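Local coordinates for protein ultraspiracle (Drosophila melanogaster, PDB 1HG4) that acts as a nuclear hormone receptor and transcription factor, whose ligand-binding domain here holds a phospholipid and is locked in an inactive conformation, at residues Arg192-Lys195 with Ser196-Glu199; Met202-Glu205 with Lys206-Cys210; Gln75-Leu78 with Asp79-Val82; Leu230-Leu233 with Pro234-Arg237. All coordinates share one frame; numbering follows the deposited sequence.

Interaction 1 (Arg192-Lys195 with Ser196-Glu199)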
loop_
_atom_site.group_PDB
_atom_site.type_symbol
_atom_site.label_atom_id
_atom_site.label_comp_id
_atom_site.label_asym_id
_atom_site.label_seq_id
_atom_site.Cartn_x
_atom_site.Cartn_y
_atom_site.Cartn_z
ATOM N N ARG A 192 -11.794 -9.983 -3.569
ATOM C CA ARG A 192 -11.419 -11.105 -2.727
ATOM C C ARG A 192 -10.540 -12.073 -3.502
ATOM O O ARG A 192 -10.794 -12.352 -4.669
ATOM C CB ARG A 192 -12.661 -11.849 -2.235
ATOM C CG ARG A 192 -12.313 -13.092 -1.420
ATOM C CD ARG A 192 -13.492 -14.029 -1.194
ATOM N NE ARG A 192 -13.045 -15.252 -0.521
ATOM C CZ ARG A 192 -13.833 -16.267 -0.169
ATOM N NH1 ARG A 192 -15.139 -16.231 -0.419
ATOM N NH2 ARG A 192 -13.307 -17.327 0.434
ATOM N N GLY A 193 -9.502 -12.578 -2.846
ATOM C CA GLY A 193 -8.602 -13.532 -3.477
ATOM C C GLY A 193 -7.335 -12.972 -4.101
ATOM O O GLY A 193 -6.388 -13.709 -4.372
ATOM N N ILE A 194 -7.313 -11.670 -4.339
ATOM C CA ILE A 194 -6.152 -11.036 -4.941
ATOM C C ILE A 194 -4.891 -11.099 -4.072
ATOM O O ILE A 194 -4.949 -10.920 -2.860
ATOM C CB ILE A 194 -6.470 -9.569 -5.293
ATOM C CG1 ILE A 194 -7.303 -9.535 -6.572
ATOM C CG2 ILE A 194 -5.187 -8.763 -5.466
ATOM C CD1 ILE A 194 -7.691 -8.153 -7.006
ATOM N N LYS A 195 -3.755 -11.345 -4.711
ATOM C CA LYS A 195 -2.479 -11.438 -4.024
ATOM C C LYS A 195 -1.725 -10.113 -3.964
ATOM O O LYS A 195 -1.316 -9.666 -2.892
ATOM C CB LYS A 195 -1.600 -12.480 -4.717
ATOM C CG LYS A 195 -1.200 -13.649 -3.844
ATOM C CD LYS A 195 -2.404 -14.364 -3.259
ATOM C CE LYS A 195 -1.957 -15.476 -2.318
ATOM N NZ LYS A 195 -3.079 -16.056 -1.527
ATOM N N SER A 196 -1.545 -9.488 -5.121
ATOM C CA SER A 196 -0.809 -8.232 -5.205
ATOM C C SER A 196 -1.633 -6.947 -5.066
ATOM O O SER A 196 -1.609 -6.100 -5.948
ATOM C CB SER A 196 -0.040 -8.212 -6.518
ATOM O OG SER A 196 0.613 -9.457 -6.711
ATOM N N ARG A 197 -2.331 -6.795 -3.947
ATOM C CA ARG A 197 -3.147 -5.610 -3.706
ATOM C C ARG A 197 -2.372 -4.307 -3.769
ATOM O O ARG A 197 -2.818 -3.362 -4.410
ATOM C CB ARG A 197 -3.838 -5.693 -2.343
ATOM C CG ARG A 197 -4.929 -6.746 -2.242
ATOM C CD ARG A 197 -5.650 -6.659 -0.895
ATOM N NE ARG A 197 -6.426 -7.867 -0.609
ATOM C CZ ARG A 197 -7.573 -8.202 -1.202
ATOM N NH1 ARG A 197 -8.115 -7.419 -2.131
ATOM N NH2 ARG A 197 -8.174 -9.340 -0.872
ATOM N N ALA A 198 -1.218 -4.252 -3.104
ATOM C CA ALA A 198 -0.401 -3.036 -3.083
ATOM C C ALA A 198 0.004 -2.587 -4.484
ATOM O O ALA A 198 -0.218 -1.441 -4.869
ATOM C CB ALA A 198 0.844 -3.251 -2.215
ATOM N N GLU A 199 0.612 -3.496 -5.234
ATOM C CA GLU A 199 1.024 -3.201 -6.602
ATOM C C GLU A 199 -0.142 -2.686 -7.446
ATOM O O GLU A 199 0.010 -1.729 -8.199
ATOM C CB GLU A 199 1.609 -4.452 -7.253
ATOM C CG GLU A 199 1.640 -4.399 -8.777
ATOM C CD GLU A 199 2.746 -3.512 -9.337
ATOM O OE1 GLU A 199 3.310 -2.695 -8.578
ATOM O OE2 GLU A 199 3.038 -3.633 -10.548
#

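Interaction 2 (Met202-Glu205 with Lys206-Cys210)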
loop_
_atom_site.group_PDB
_atom_site.type_symbol
_atom_site.label_atom_id
_atom_site.label_comp_id
_atom_site.label_asym_id
_atom_site.label_seq_id
_atom_site.Cartn_x
_atom_site.Cartn_y
_atom_site.Cartn_z
ATOM N N MET A 202 -1.336 0.808 -6.495
ATOM C CA MET A 202 -0.338 1.765 -6.931
ATOM C C MET A 202 -0.615 2.174 -8.392
ATOM O O MET A 202 -0.646 3.366 -8.720
ATOM C CB MET A 202 1.055 1.145 -6.743
ATOM C CG MET A 202 2.115 2.131 -6.283
ATOM S SD MET A 202 1.533 3.283 -4.978
ATOM C CE MET A 202 1.170 4.718 -5.982
ATOM N N CYS A 203 -0.818 1.195 -9.265
ATOM C CA CYS A 203 -1.153 1.484 -10.654
ATOM C C CYS A 203 -2.382 2.410 -10.669
ATOM O O CYS A 203 -2.401 3.421 -11.378
ATOM C CB CYS A 203 -1.501 0.195 -11.392
ATOM S SG CYS A 203 -0.168 -1.040 -11.444
ATOM N N ARG A 204 -3.407 2.064 -9.888
ATOM C CA ARG A 204 -4.612 2.885 -9.851
ATOM C C ARG A 204 -4.286 4.316 -9.460
ATOM O O ARG A 204 -4.779 5.265 -10.071
ATOM C CB ARG A 204 -5.631 2.317 -8.856
ATOM C CG ARG A 204 -6.764 3.283 -8.530
ATOM C CD ARG A 204 -7.844 2.652 -7.655
ATOM N NE ARG A 204 -8.717 1.764 -8.417
ATOM C CZ ARG A 204 -9.828 1.200 -7.939
ATOM N NH1 ARG A 204 -10.220 1.427 -6.685
ATOM N NH2 ARG A 204 -10.550 0.408 -8.728
ATOM N N GLU A 205 -3.451 4.477 -8.439
ATOM C CA GLU A 205 -3.094 5.810 -7.992
ATOM C C GLU A 205 -2.295 6.579 -9.034
ATOM O O GLU A 205 -2.407 7.804 -9.133
ATOM C CB GLU A 205 -2.364 5.730 -6.644
ATOM C CG GLU A 205 -3.328 5.358 -5.511
ATOM C CD GLU A 205 -2.663 5.245 -4.156
ATOM O OE1 GLU A 205 -1.595 5.859 -3.964
ATOM O OE2 GLU A 205 -3.225 4.551 -3.277
ATOM N N LYS A 206 -1.506 5.877 -9.831
ATOM C CA LYS A 206 -0.760 6.563 -10.883
ATOM C C LYS A 206 -1.736 7.062 -11.968
ATOM O O LYS A 206 -1.500 8.080 -12.621
ATOM C CB LYS A 206 0.293 5.623 -11.477
ATOM C CG LYS A 206 1.336 5.211 -10.457
ATOM C CD LYS A 206 2.427 4.336 -11.053
ATOM C CE LYS A 206 3.501 4.022 -10.014
ATOM N NZ LYS A 206 4.518 3.056 -10.535
ATOM N N VAL A 207 -2.836 6.343 -12.154
ATOM C CA VAL A 207 -3.835 6.756 -13.131
ATOM C C VAL A 207 -4.565 7.990 -12.580
ATOM O O VAL A 207 -4.925 8.891 -13.331
ATOM C CB VAL A 207 -4.850 5.627 -13.426
ATOM C CG1 VAL A 207 -5.941 6.137 -14.353
ATOM C CG2 VAL A 207 -4.135 4.425 -14.068
ATOM N N TYR A 208 -4.770 8.028 -11.265
ATOM C CA TYR A 208 -5.415 9.161 -10.608
ATOM C C TYR A 208 -4.590 10.393 -10.912
ATOM O O TYR A 208 -5.111 11.429 -11.319
ATOM C CB TYR A 208 -5.434 8.967 -9.094
ATOM C CG TYR A 208 -6.544 8.086 -8.560
ATOM C CD1 TYR A 208 -7.744 7.931 -9.245
ATOM C CD2 TYR A 208 -6.397 7.422 -7.346
ATOM C CE1 TYR A 208 -8.773 7.132 -8.733
ATOM C CE2 TYR A 208 -7.411 6.621 -6.824
ATOM C CZ TYR A 208 -8.599 6.480 -7.523
ATOM O OH TYR A 208 -9.601 5.690 -7.008
ATOM N N ALA A 209 -3.289 10.262 -10.672
ATOM C CA ALA A 209 -2.360 11.340 -10.926
ATOM C C ALA A 209 -2.457 11.784 -12.385
ATOM O O ALA A 209 -2.466 12.983 -12.658
ATOM C CB ALA A 209 -0.939 10.890 -10.600
ATOM N N CYS A 210 -2.531 10.831 -13.319
ATOM C CA CYS A 210 -2.634 11.172 -14.746
ATOM C C CYS A 210 -3.941 11.902 -15.034
ATOM O O CYS A 210 -3.949 12.928 -15.711
ATOM C CB CYS A 210 -2.553 9.918 -15.620
ATOM S SG CYS A 210 -0.878 9.221 -15.709
#

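Interaction 3 (Gln75-Leu78 with Asp79-Val82)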
loop_
_atom_site.group_PDB
_atom_site.type_symbol
_atom_site.label_atom_id
_atom_site.label_comp_id
_atom_site.label_asym_id
_atom_site.label_seq_id
_atom_site.Cartn_x
_atom_site.Cartn_y
_atom_site.Cartn_z
ATOM N N GLN A 75 2.603 -8.552 -15.092
ATOM C CA GLN A 75 3.545 -8.884 -14.043
ATOM C C GLN A 75 2.910 -9.501 -12.815
ATOM O O GLN A 75 3.511 -10.355 -12.169
ATOM C CB GLN A 75 4.362 -7.661 -13.638
ATOM C CG GLN A 75 5.631 -7.533 -14.440
ATOM C CD GLN A 75 5.365 -7.533 -15.925
ATOM O OE1 GLN A 75 4.765 -6.596 -16.465
ATOM N NE2 GLN A 75 5.800 -8.593 -16.602
ATOM N N VAL A 76 1.707 -9.082 -12.471
ATOM C CA VAL A 76 1.091 -9.660 -11.301
ATOM C C VAL A 76 0.896 -11.135 -11.589
ATOM O O VAL A 76 0.878 -11.553 -12.744
ATOM C CB VAL A 76 -0.249 -8.989 -10.980
ATOM C CG1 VAL A 76 -0.054 -7.491 -10.945
ATOM C CG2 VAL A 76 -1.302 -9.383 -11.988
ATOM N N PRO A 77 0.797 -11.956 -10.540
ATOM C CA PRO A 77 0.606 -13.385 -10.817
ATOM C C PRO A 77 -0.656 -13.648 -11.648
ATOM O O PRO A 77 -1.666 -12.943 -11.521
ATOM C CB PRO A 77 0.554 -14.011 -9.417
ATOM C CG PRO A 77 0.156 -12.863 -8.506
ATOM C CD PRO A 77 0.874 -11.676 -9.093
ATOM N N LEU A 78 -0.574 -14.654 -12.512
ATOM C CA LEU A 78 -1.673 -15.043 -13.393
ATOM C C LEU A 78 -3.011 -15.117 -12.663
ATOM O O LEU A 78 -4.027 -14.627 -13.146
ATOM C CB LEU A 78 -1.372 -16.403 -14.014
ATOM C CG LEU A 78 -1.295 -16.447 -15.536
ATOM C CD1 LEU A 78 -0.945 -17.865 -15.999
ATOM C CD2 LEU A 78 -2.630 -15.985 -16.120
ATOM N N ASP A 79 -3.010 -15.734 -11.490
ATOM C CA ASP A 79 -4.243 -15.861 -10.739
ATOM C C ASP A 79 -4.854 -14.496 -10.473
ATOM O O ASP A 79 -6.069 -14.350 -10.480
ATOM C CB ASP A 79 -4.007 -16.634 -9.431
ATOM C CG ASP A 79 -3.635 -18.102 -9.680
ATOM O OD1 ASP A 79 -3.708 -18.554 -10.848
ATOM O OD2 ASP A 79 -3.270 -18.814 -8.719
ATOM N N ASP A 80 -4.018 -13.491 -10.262
ATOM C CA ASP A 80 -4.531 -12.153 -10.008
ATOM C C ASP A 80 -5.114 -11.579 -11.296
ATOM O O ASP A 80 -6.176 -10.956 -11.274
ATOM C CB ASP A 80 -3.422 -11.213 -9.500
ATOM C CG ASP A 80 -3.182 -11.322 -8.000
ATOM O OD1 ASP A 80 -4.066 -11.851 -7.290
ATOM O OD2 ASP A 80 -2.112 -10.858 -7.531
ATOM N N GLN A 81 -4.413 -11.792 -12.409
ATOM C CA GLN A 81 -4.836 -11.273 -13.705
ATOM C C GLN A 81 -6.227 -11.761 -14.068
ATOM O O GLN A 81 -7.042 -11.010 -14.616
ATOM C CB GLN A 81 -3.848 -11.693 -14.792
ATOM C CG GLN A 81 -2.459 -11.097 -14.638
ATOM C CD GLN A 81 -1.523 -11.579 -15.722
ATOM O OE1 GLN A 81 -1.909 -11.666 -16.891
ATOM N NE2 GLN A 81 -0.289 -11.895 -15.349
ATOM N N VAL A 82 -6.491 -13.021 -13.752
ATOM C CA VAL A 82 -7.777 -13.635 -14.042
ATOM C C VAL A 82 -8.872 -12.980 -13.219
ATOM O O VAL A 82 -9.949 -12.700 -13.737
ATOM C CB VAL A 82 -7.736 -15.169 -13.746
ATOM C CG1 VAL A 82 -9.145 -15.744 -13.688
ATOM C CG2 VAL A 82 -6.918 -15.874 -14.818
#

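Interaction 4 (Leu230-Leu233 with Pro234-Arg237)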
loop_
_atom_site.group_PDB
_atom_site.type_symbol
_atom_site.label_atom_id
_atom_site.label_comp_id
_atom_site.label_asym_id
_atom_site.label_seq_id
_atom_site.Cartn_x
_atom_site.Cartn_y
_atom_site.Cartn_z
ATOM N N LEU A 230 -15.212 11.020 -11.413
ATOM C CA LEU A 230 -15.183 9.786 -10.647
ATOM C C LEU A 230 -16.560 9.338 -10.206
ATOM O O LEU A 230 -16.785 8.144 -9.999
ATOM C CB LEU A 230 -14.254 9.935 -9.441
ATOM C CG LEU A 230 -12.782 10.115 -9.830
ATOM C CD1 LEU A 230 -11.933 10.259 -8.583
ATOM C CD2 LEU A 230 -12.311 8.925 -10.654
ATOM N N LEU A 231 -17.485 10.286 -10.072
ATOM C CA LEU A 231 -18.855 9.961 -9.675
ATOM C C LEU A 231 -19.553 9.016 -10.665
ATOM O O LEU A 231 -20.505 8.327 -10.306
ATOM C CB LEU A 231 -19.696 11.232 -9.536
ATOM C CG LEU A 231 -19.500 12.087 -8.287
ATOM C CD1 LEU A 231 -20.466 13.269 -8.346
ATOM C CD2 LEU A 231 -19.753 11.249 -7.037
ATOM N N ARG A 232 -19.100 8.991 -11.914
ATOM C CA ARG A 232 -19.711 8.115 -12.895
ATOM C C ARG A 232 -19.416 6.636 -12.604
ATOM O O ARG A 232 -20.177 5.759 -13.018
ATOM C CB ARG A 232 -19.220 8.467 -14.300
ATOM C CG ARG A 232 -19.626 9.854 -14.790
ATOM C CD ARG A 232 -21.145 10.014 -14.808
ATOM N NE ARG A 232 -21.675 10.515 -13.537
ATOM C CZ ARG A 232 -22.751 10.026 -12.925
ATOM N NH1 ARG A 232 -23.424 9.016 -13.457
ATOM N NH2 ARG A 232 -23.154 10.548 -11.770
ATOM N N LEU A 233 -18.329 6.360 -11.880
ATOM C CA LEU A 233 -17.945 4.977 -11.575
ATOM C C LEU A 233 -18.995 4.171 -10.814
ATOM O O LEU A 233 -19.272 3.023 -11.167
ATOM C CB LEU A 233 -16.616 4.946 -10.816
ATOM C CG LEU A 233 -15.409 5.385 -11.646
ATOM C CD1 LEU A 233 -14.144 5.292 -10.799
ATOM C CD2 LEU A 233 -15.294 4.518 -12.891
ATOM N N PRO A 234 -19.579 4.750 -9.753
ATOM C CA PRO A 234 -20.597 4.016 -9.000
ATOM C C PRO A 234 -21.820 3.670 -9.865
ATOM O O PRO A 234 -22.401 2.591 -9.746
ATOM C CB PRO A 234 -20.936 4.972 -7.861
ATOM C CG PRO A 234 -19.645 5.646 -7.617
ATOM C CD PRO A 234 -19.182 5.961 -9.025
ATOM N N ALA A 235 -22.205 4.587 -10.735
ATOM C CA ALA A 235 -23.347 4.350 -11.602
ATOM C C ALA A 235 -22.987 3.264 -12.618
ATOM O O ALA A 235 -23.833 2.465 -13.022
ATOM C CB ALA A 235 -23.748 5.643 -12.309
ATOM N N LEU A 236 -21.722 3.229 -13.020
ATOM C CA LEU A 236 -21.273 2.227 -13.975
ATOM C C LEU A 236 -21.353 0.852 -13.316
ATOM O O LEU A 236 -21.839 -0.112 -13.913
ATOM C CB LEU A 236 -19.836 2.507 -14.416
ATOM C CG LEU A 236 -19.539 2.396 -15.915
ATOM C CD1 LEU A 236 -18.029 2.492 -16.132
ATOM C CD2 LEU A 236 -20.078 1.088 -16.473
ATOM N N ARG A 237 -20.881 0.764 -12.077
ATOM C CA ARG A 237 -20.905 -0.504 -11.349
ATOM C C ARG A 237 -22.323 -1.019 -11.124
ATOM O O ARG A 237 -22.605 -2.196 -11.325
ATOM C CB ARG A 237 -20.213 -0.366 -9.993
ATOM C CG ARG A 237 -20.129 -1.692 -9.254
ATOM C CD ARG A 237 -19.468 -1.584 -7.897
ATOM N NE ARG A 237 -19.492 -2.874 -7.207
ATOM C CZ ARG A 237 -19.115 -3.069 -5.945
ATOM N NH1 ARG A 237 -18.675 -2.051 -5.215
ATOM N NH2 ARG A 237 -19.182 -4.282 -5.413
#

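Interaction 1 (Arg192-Lys195 with Ser196-Glu199)
Ile194 and Arg197 meet in a local contact at the start of helix 197-218, where the loop following helix 175-186 turns into that helix within the alpha-helical ligand-binding domain of a nuclear receptor. The motif is an inverse gamma turn centred on Ser196, whose phi/psi of -91/58° places Arg197 N at 3.2 Å from Lys195 O; the bent N-H geometry makes this a weak hydrogen bond. Ser196 sits at the N-cap position, but its hydroxyl makes no capping bond. The backbone amides just before the helix are held by another part of the chain instead: Asp80 of helix 78-100 accepts from Lys195 N and Ser196 N. The Arg197 side chain runs back along the loop. Its CG, anti to the carbonyl carbon (chi1 -69°), rests on Ile194 CG2 at 3.8 Å, and the chain stays extended as far as NE. The last torsion then turns the guanidinium out of line with the chain, and one of its faces lies over Ile194 O, offset to the rim, while Arg192 CA comes up at its edge. The polar end is fixed by NH1, which donates to Pro189 O and Ile191 O earlier in the same loop. An alanine at Arg197 is likely to leave these two loop carbonyls without their donor and Ile194 without the aliphatic stem that covers its methyl. That methyl, Ile194 CG2, also lies over the start of the helix, 3.7 Å from Ser196 N.

Interaction 2 (Met202-Glu205 with Lys206-Cys210)
Arg204 and Tyr208, one turn apart on helix 197-218, run alongside each other in the same direction, with guanidinium and ring planes 47° apart. The aliphatic part of the arginine does the touching: Arg204 CG stands over the ring face of Tyr208 in a CH-pi contact, 4.1 Å from the centroid and 25° off the normal. Arg204 CD continues outward to 3.6 Å from Tyr208 OH. With CG anti to the backbone N (chi1 167°), the arginine leans along the helix over the phenol; its chain then bends at chi3, and NH2 donates to Ile184 O of helix 175-186. Glu205 meets the same ring obliquely, Glu205 CG lying 4.1 Å from Tyr208 CD2, while its carboxylate is nearly parallel to the ring plane. Beneath the side chains the helical bonds are regular, among them Tyr208 N to Arg204 O at 3.0 Å and Ala209 N to Glu205 O, which is nearly straight. With an alanine in place of Tyr208 the ring under the Arg204 stem is gone, and that stem would probably be left freer to turn. The carboxylate of Glu205 receives Glu199 N and Ala198 N of the third subunit, at the start of that subunit's helix 197-218. Two amide donors at a helix N-terminus should stabilise a negative charge there, partly offsetting the nearby Glu201 carboxylate.

Interaction 3 (Gln75-Leu78 with Asp79-Val82)
Helix 78-100 starts directly after Pro77, its N-cap residue, with Val76 before it and Gln81 one turn on closing over each other. Gln81 NE2 donates to Val76 O at 2.9 Å, and the bond is nearly straight at 167°. The acceptor lies in the amide plane of Gln81, whereas the donor is tilted from the carbonyl plane of Val76. Gln81 reaches back because CG is anti to its own carbonyl carbon (chi1 -65°) and the chain is extended beyond it. On the way Gln81 CG presses against Val76 CG2 at 3.4 Å, the two side chains crossing obliquely. Val76 and Gln81 occupy the N' and N4 positions used by a hydrophobic staple without forming a true one, since Gln81 gives its CG and a hydrogen bond in place of an apolar side chain. The first helical turn is closed by Gln81 N on Pro77 O at 3.1 Å and is followed by Val82 N to Leu78 O. The same methyl, Val76 CG2, also meets Asp80 CB at 3.7 Å. Asp80 OD2 comes obliquely to the CG-CD side of the Pro77 ring, 3.2 Å from Pro77 CG; both carboxylate oxygens are engaged by the loop at Lys195 and Ser196. Leu78 turns to Leu263 and Leu266 of helix 258-266, while Leu78 N donates to Asp212 of the second subunit.

Interaction 4 (Leu230-Leu233 with Pro234-Arg237)
Pro234 wedges its ring against the preceding turn of helix 225-250, and the CD edge of that ring makes the tight part of the contact. Lacking an N-H, the proline directs CD at the carbonyls before it, with Pro234 CD 3.0 Å from Leu231 O and 3.4 Å from Leu230 O. The helix is kinked here. Leu230 O instead accepts from Leu233 N, a bond one residue shorter than the alpha-helical one, and Ala235 N stands as far as 4.1 Å from Leu231 O. Regular i to i+4 bonding is back at Leu236: Leu236 N reaches Arg232 O at 3.0 Å, and Arg237 N reaches Leu233 O at 2.9 Å. The solvent side is formed by Leu231 and the outer part of the Pro234 ring, for the proline as a whole is exposed although its CD edge is packed. Arg237, extended with CG anti to the backbone N (chi1 -176°), leads away from the preceding turn and passes Glu91 of helix 78-100. Arg232, bent at chi2 and chi3, folds back so that NH1 comes within 3.6 Å of Ala235 CB, where it also makes a weak hydrogen bond to Glu163 O of helix 154-171. On the inner side Leu233 and Leu236 face Ile185 of helix 175-186, and the buried Leu236 also rests on Ile94 and Ala95, so the kinked helix packs against helices 175-186, 78-100 and 154-171.

How the interactions relate
Along the chain the order is interaction 3, 1, 2, 4, all within the ligand-binding domain. Interactions 1 and 3 lie closest, centres about 9 Å apart, and touch: Asp80 joins them, tying the start of helix 78-100 to the loop entering helix 197-218. Interaction 2 follows on that same helix, about 16 Å from interaction 1 centre to centre, and the two meet again between subunits, since Met202, Glu205 and Tyr208 of one copy pack on 195-199 of another. The centre of interaction 4, on the next helix, 225-250, stands about 17 Å from that of interaction 2 and about 25 Å from that of interaction 3. Two helix starts thus combine with the assembly interface, while the proline kink belongs to the helical packing.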